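Local coordinates for protein reducing end xylose-releasing exo-oligoxylanase (Bacillus halodurans, PDB 1WU4) that hydrolyses xylooligosaccharides of three or more units, releasing xylose from the reducing end with inversion of anomeric configuration, at residues L65-T69 / E70-Y74; Y265-A268 / A269-L273. The protein carries 1 engineered substitution. All blocks are in the same frame, centred on the assembly; numbering follows the deposited sequence.

Following the chain from the N terminus, contact 1 comes first, where the short strand 67-68 runs into the start of helix 69-81; contact 2 lies nearly two hundred residues later, in the first turns of helix 265-278. Each is a local turn of one continuous run and closes no long loop, and the two stand in series, neither nesting nor crossing. Their centres are about 19 Å apart, yet they touch through long side chains: Arg266 NH1 forms a salt bridge with Glu70 OE2 at 2.9 Å and probably a hydrogen bond with Tyr74 OH. Two helices of the (alpha/alpha)6 barrel are thus tied together beside Glu70 and Asp263, the proton donor and acceptor inferred by similarity.

Contact 1 (L65-T69 / E70-Y74); sequences LDVRT and EGMSY
The N-terminal turn of helix 69-81, which carries the probable proton donor Glu70, starts directly from strand 67-68, and Val67 CG1 meets Met72 SD across this junction at 3.5 Å. Val67 holds CG1 anti to its own N (chi1 179°), while chi1 of Met72 (-64°) sets CG beside its own backbone N, with Met72 CG 3.4 Å from Arg68 O; bends at chi2 and chi3 shape the rest of the thioether chain. Arg68 O, of the N-cap residue, accepts from Met72 N at 2.9 Å in a nearly straight bond (165°). An alanine in place of Met72 would remove the sulfur and is likely to leave a gap beside Val67 CG1 and Trp94 of helix 85-99. One residue on, Ser73 N donates to Thr69 O at 2.9 Å; Ser73 OG lies within reach of both Thr69 O and Glu70 O. In this family 8 (alpha/alpha)6 barrel, the strand-to-helix junction places Glu70 in the helix's first turn. Glu70 extends beyond CG, with OE1 bonded to Tyr359 OH and to a water that makes a weak link to Arg68 NH1. Arg68 NE in turn donates to the syn lone pair of Asp66 OD2 at 2.9 Å, close to the guanidinium plane. A second water accepts from Glu70 N and also bonds Thr69 OG1.

Contact 2 (Y265-A268 / A269-L273); sequences YRVA and ANIGL
Arg266 O, Val267 O and Ala268 O accept in succession from Asn270 N, Ile271 N and Gly272 N. The Asn270 N to Arg266 O bond measures 2.8 Å, and its N-H points well at the acceptor (163°). Gly272 N stands 3.0 Å from Ala268 O, and both it and Ile271 N are somewhat tilted from the planes of their carbonyls. Among apolar groups, Val267 and Ile271 lie side by side and point the same way, with Val267 CG1 3.8 Å from Ile271 CD1; the isoleucine also reaches Trp283 of helix 282-295. Side-chain carbons meet backbone carbonyls as well: Ile271 CG1, anti to its carbonyl carbon (chi1 -70°), rests 3.2 Å from Val267 O, and Ala269 CB lies 3.5 Å from Arg266 O. The polar side chains find their partners outside the helix. The Asn270 amide lies near Arg266 O, but its ND2 makes a weak hydrogen bond to Ser197 O. Arg266 NE is held by Asp263 O and NH2 by Ser197 OG, while NH1 is turned to the residues of contact 1, which should hold the guanidinium against rotation. Regular i to i+4 bonding of this kind is that of an alpha-helix, here a buried helix of the (alpha/alpha)6 barrel whose first turn borders the probable catalytic pair.

Contact 1 (L65-T69 / E70-Y74)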
loop_
_atom_site.group_PDB
_atom_site.type_symbol
_atom_site.label_atom_id
_atom_site.label_comp_id
_atom_site.label_asym_id
_atom_site.label_seq_id
_atom_site.Cartn_x
_atom_site.Cartn_y
_atom_site.Cartn_z
ATOM N N LEU A 65 -2.357 -3.073 -19.234
ATOM C CA LEU A 65 -3.704 -3.182 -19.778
ATOM C C LEU A 65 -4.582 -4.185 -19.036
ATOM O O LEU A 65 -5.299 -4.975 -19.649
ATOM C CB LEU A 65 -3.646 -3.544 -21.265
ATOM C CG LEU A 65 -2.967 -2.513 -22.171
ATOM C CD1 LEU A 65 -3.021 -2.990 -23.615
ATOM C CD2 LEU A 65 -3.658 -1.163 -22.027
ATOM N N ASP A 66 -4.516 -4.154 -17.711
ATOM C CA ASP A 66 -5.333 -5.040 -16.899
ATOM C C ASP A 66 -5.757 -4.335 -15.616
ATOM O O ASP A 66 -5.330 -3.210 -15.339
ATOM C CB ASP A 66 -4.586 -6.351 -16.592
ATOM C CG ASP A 66 -3.377 -6.158 -15.691
ATOM O OD1 ASP A 66 -2.974 -5.003 -15.443
ATOM O OD2 ASP A 66 -2.818 -7.181 -15.234
ATOM N N VAL A 67 -6.625 -4.991 -14.857
ATOM C CA VAL A 67 -7.131 -4.455 -13.599
ATOM C C VAL A 67 -6.598 -5.373 -12.509
ATOM O O VAL A 67 -6.832 -6.581 -12.538
ATOM C CB VAL A 67 -8.676 -4.458 -13.586
ATOM C CG1 VAL A 67 -9.193 -3.916 -12.266
ATOM C CG2 VAL A 67 -9.209 -3.623 -14.748
ATOM N N ARG A 68 -5.876 -4.805 -11.551
ATOM C CA ARG A 68 -5.282 -5.597 -10.484
ATOM C C ARG A 68 -5.866 -5.302 -9.114
ATOM O O ARG A 68 -6.309 -4.186 -8.849
ATOM C CB ARG A 68 -3.771 -5.371 -10.478
ATOM C CG ARG A 68 -3.164 -5.655 -11.840
ATOM C CD ARG A 68 -1.658 -5.530 -11.881
ATOM N NE ARG A 68 -1.166 -5.995 -13.174
ATOM C CZ ARG A 68 0.107 -6.246 -13.454
ATOM N NH1 ARG A 68 1.043 -6.075 -12.530
ATOM N NH2 ARG A 68 0.441 -6.688 -14.659
ATOM N N THR A 69 -5.875 -6.308 -8.242
ATOM C CA THR A 69 -6.419 -6.103 -6.905
ATOM C C THR A 69 -5.611 -5.042 -6.164
ATOM O O THR A 69 -6.140 -4.343 -5.308
ATOM C CB THR A 69 -6.471 -7.422 -6.094
ATOM O OG1 THR A 69 -5.201 -8.081 -6.139
ATOM C CG2 THR A 69 -7.540 -8.343 -6.670
ATOM N N GLU A 70 -4.334 -4.916 -6.509
ATOM C CA GLU A 70 -3.485 -3.893 -5.904
ATOM C C GLU A 70 -4.105 -2.524 -6.200
ATOM O O GLU A 70 -4.293 -1.703 -5.303
ATOM C CB GLU A 70 -2.080 -3.962 -6.512
ATOM C CG GLU A 70 -1.183 -2.768 -6.205
ATOM C CD GLU A 70 -0.009 -2.668 -7.166
ATOM O OE1 GLU A 70 -0.250 -2.548 -8.387
ATOM O OE2 GLU A 70 1.148 -2.710 -6.705
ATOM N N GLY A 71 -4.433 -2.295 -7.471
ATOM C CA GLY A 71 -5.017 -1.028 -7.880
ATOM C C GLY A 71 -6.435 -0.798 -7.391
ATOM O O GLY A 71 -6.795 0.316 -7.005
ATOM N N MET A 72 -7.253 -1.844 -7.416
ATOM C CA MET A 72 -8.626 -1.715 -6.954
ATOM C C MET A 72 -8.652 -1.420 -5.455
ATOM O O MET A 72 -9.405 -0.555 -5.006
ATOM C CB MET A 72 -9.416 -2.989 -7.268
ATOM C CG MET A 72 -9.561 -3.255 -8.765
ATOM S SD MET A 72 -10.444 -1.925 -9.629
ATOM C CE MET A 72 -12.097 -2.646 -9.736
ATOM N N SER A 73 -7.829 -2.129 -4.683
ATOM C CA SER A 73 -7.788 -1.895 -3.243
ATOM C C SER A 73 -7.221 -0.501 -2.956
ATOM O O SER A 73 -7.682 0.184 -2.043
ATOM C CB SER A 73 -6.970 -2.987 -2.535
ATOM O OG SER A 73 -5.605 -2.962 -2.903
ATOM N N TYR A 74 -6.232 -0.078 -3.739
ATOM C CA TYR A 74 -5.664 1.259 -3.577
ATOM C C TYR A 74 -6.761 2.284 -3.859
ATOM O O TYR A 74 -6.924 3.256 -3.123
ATOM C CB TYR A 74 -4.528 1.515 -4.573
ATOM C CG TYR A 74 -3.171 0.922 -4.245
ATOM C CD1 TYR A 74 -2.907 0.315 -3.015
ATOM C CD2 TYR A 74 -2.137 0.993 -5.179
ATOM C CE1 TYR A 74 -1.636 -0.209 -2.731
ATOM C CE2 TYR A 74 -0.875 0.478 -4.904
ATOM C CZ TYR A 74 -0.629 -0.121 -3.684
ATOM O OH TYR A 74 0.629 -0.627 -3.433
HETATM O O HOH W 1 1.701 -3.643 -10.506
HETATM O O HOH W 2 -2.769 -7.243 -7.518
#

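Contact 2 (Y265-A268 / A269-L273)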
loop_
_atom_site.group_PDB
_atom_site.type_symbol
_atom_site.label_atom_id
_atom_site.label_comp_id
_atom_site.label_asym_id
_atom_site.label_seq_id
_atom_site.Cartn_x
_atom_site.Cartn_y
_atom_site.Cartn_z
ATOM N N TYR A 265 9.968 -0.024 -3.200
ATOM C CA TYR A 265 9.759 1.395 -2.956
ATOM C C TYR A 265 8.737 1.676 -1.866
ATOM O O TYR A 265 8.871 2.640 -1.112
ATOM C CB TYR A 265 9.339 2.096 -4.252
ATOM C CG TYR A 265 10.292 1.901 -5.414
ATOM C CD1 TYR A 265 11.594 1.433 -5.216
ATOM C CD2 TYR A 265 9.894 2.204 -6.718
ATOM C CE1 TYR A 265 12.473 1.272 -6.287
ATOM C CE2 TYR A 265 10.766 2.049 -7.792
ATOM C CZ TYR A 265 12.049 1.583 -7.572
ATOM O OH TYR A 265 12.902 1.425 -8.635
ATOM N N ARG A 266 7.724 0.823 -1.769
ATOM C CA ARG A 266 6.671 1.019 -0.786
ATOM C C ARG A 266 7.092 0.849 0.667
ATOM O O ARG A 266 6.405 1.328 1.567
ATOM C CB ARG A 266 5.495 0.102 -1.115
ATOM C CG ARG A 266 4.895 0.427 -2.471
ATOM C CD ARG A 266 3.878 -0.597 -2.924
ATOM N NE ARG A 266 4.477 -1.914 -3.094
ATOM C CZ ARG A 266 3.900 -2.911 -3.754
ATOM N NH1 ARG A 266 2.710 -2.736 -4.311
ATOM N NH2 ARG A 266 4.513 -4.083 -3.851
ATOM N N VAL A 267 8.214 0.177 0.902
ATOM C CA VAL A 267 8.687 -0.015 2.268
ATOM C C VAL A 267 8.876 1.325 2.986
ATOM O O VAL A 267 8.401 1.501 4.107
ATOM C CB VAL A 267 10.004 -0.825 2.285
ATOM C CG1 VAL A 267 10.606 -0.825 3.685
ATOM C CG2 VAL A 267 9.734 -2.257 1.833
ATOM N N ALA A 268 9.551 2.274 2.343
ATOM C CA ALA A 268 9.769 3.582 2.959
ATOM C C ALA A 268 8.443 4.277 3.251
ATOM O O ALA A 268 8.275 4.900 4.302
ATOM C CB ALA A 268 10.625 4.456 2.050
ATOM N N ALA A 269 7.501 4.174 2.316
ATOM C CA ALA A 269 6.194 4.796 2.492
ATOM C C ALA A 269 5.449 4.175 3.667
ATOM O O ALA A 269 4.845 4.886 4.469
ATOM C CB ALA A 269 5.365 4.659 1.218
ATOM N N ASN A 270 5.486 2.847 3.753
ATOM C CA ASN A 270 4.817 2.122 4.830
ATOM C C ASN A 270 5.398 2.497 6.188
ATOM O O ASN A 270 4.668 2.645 7.169
ATOM C CB ASN A 270 4.951 0.609 4.632
ATOM C CG ASN A 270 4.239 0.112 3.392
ATOM O OD1 ASN A 270 3.281 0.723 2.920
ATOM N ND2 ASN A 270 4.695 -1.020 2.869
ATOM N N ILE A 271 6.715 2.637 6.242
ATOM C CA ILE A 271 7.382 3.004 7.482
ATOM C C ILE A 271 6.965 4.417 7.880
ATOM O O ILE A 271 6.746 4.699 9.057
ATOM C CB ILE A 271 8.913 2.906 7.320
ATOM C CG1 ILE A 271 9.304 1.432 7.195
ATOM C CG2 ILE A 271 9.625 3.548 8.510
ATOM C CD1 ILE A 271 10.762 1.194 6.888
ATOM N N GLY A 272 6.837 5.298 6.893
ATOM C CA GLY A 272 6.415 6.656 7.178
ATOM C C GLY A 272 4.998 6.718 7.718
ATOM O O GLY A 272 4.729 7.420 8.697
ATOM N N LEU A 273 4.076 5.986 7.099
ATOM C CA LEU A 273 2.694 6.017 7.559
ATOM C C LEU A 273 2.534 5.375 8.935
ATOM O O LEU A 273 1.770 5.867 9.766
ATOM C CB LEU A 273 1.767 5.337 6.543
ATOM C CG LEU A 273 0.275 5.550 6.818
ATOM C CD1 LEU A 273 -0.049 7.044 6.806
ATOM C CD2 LEU A 273 -0.548 4.828 5.764
#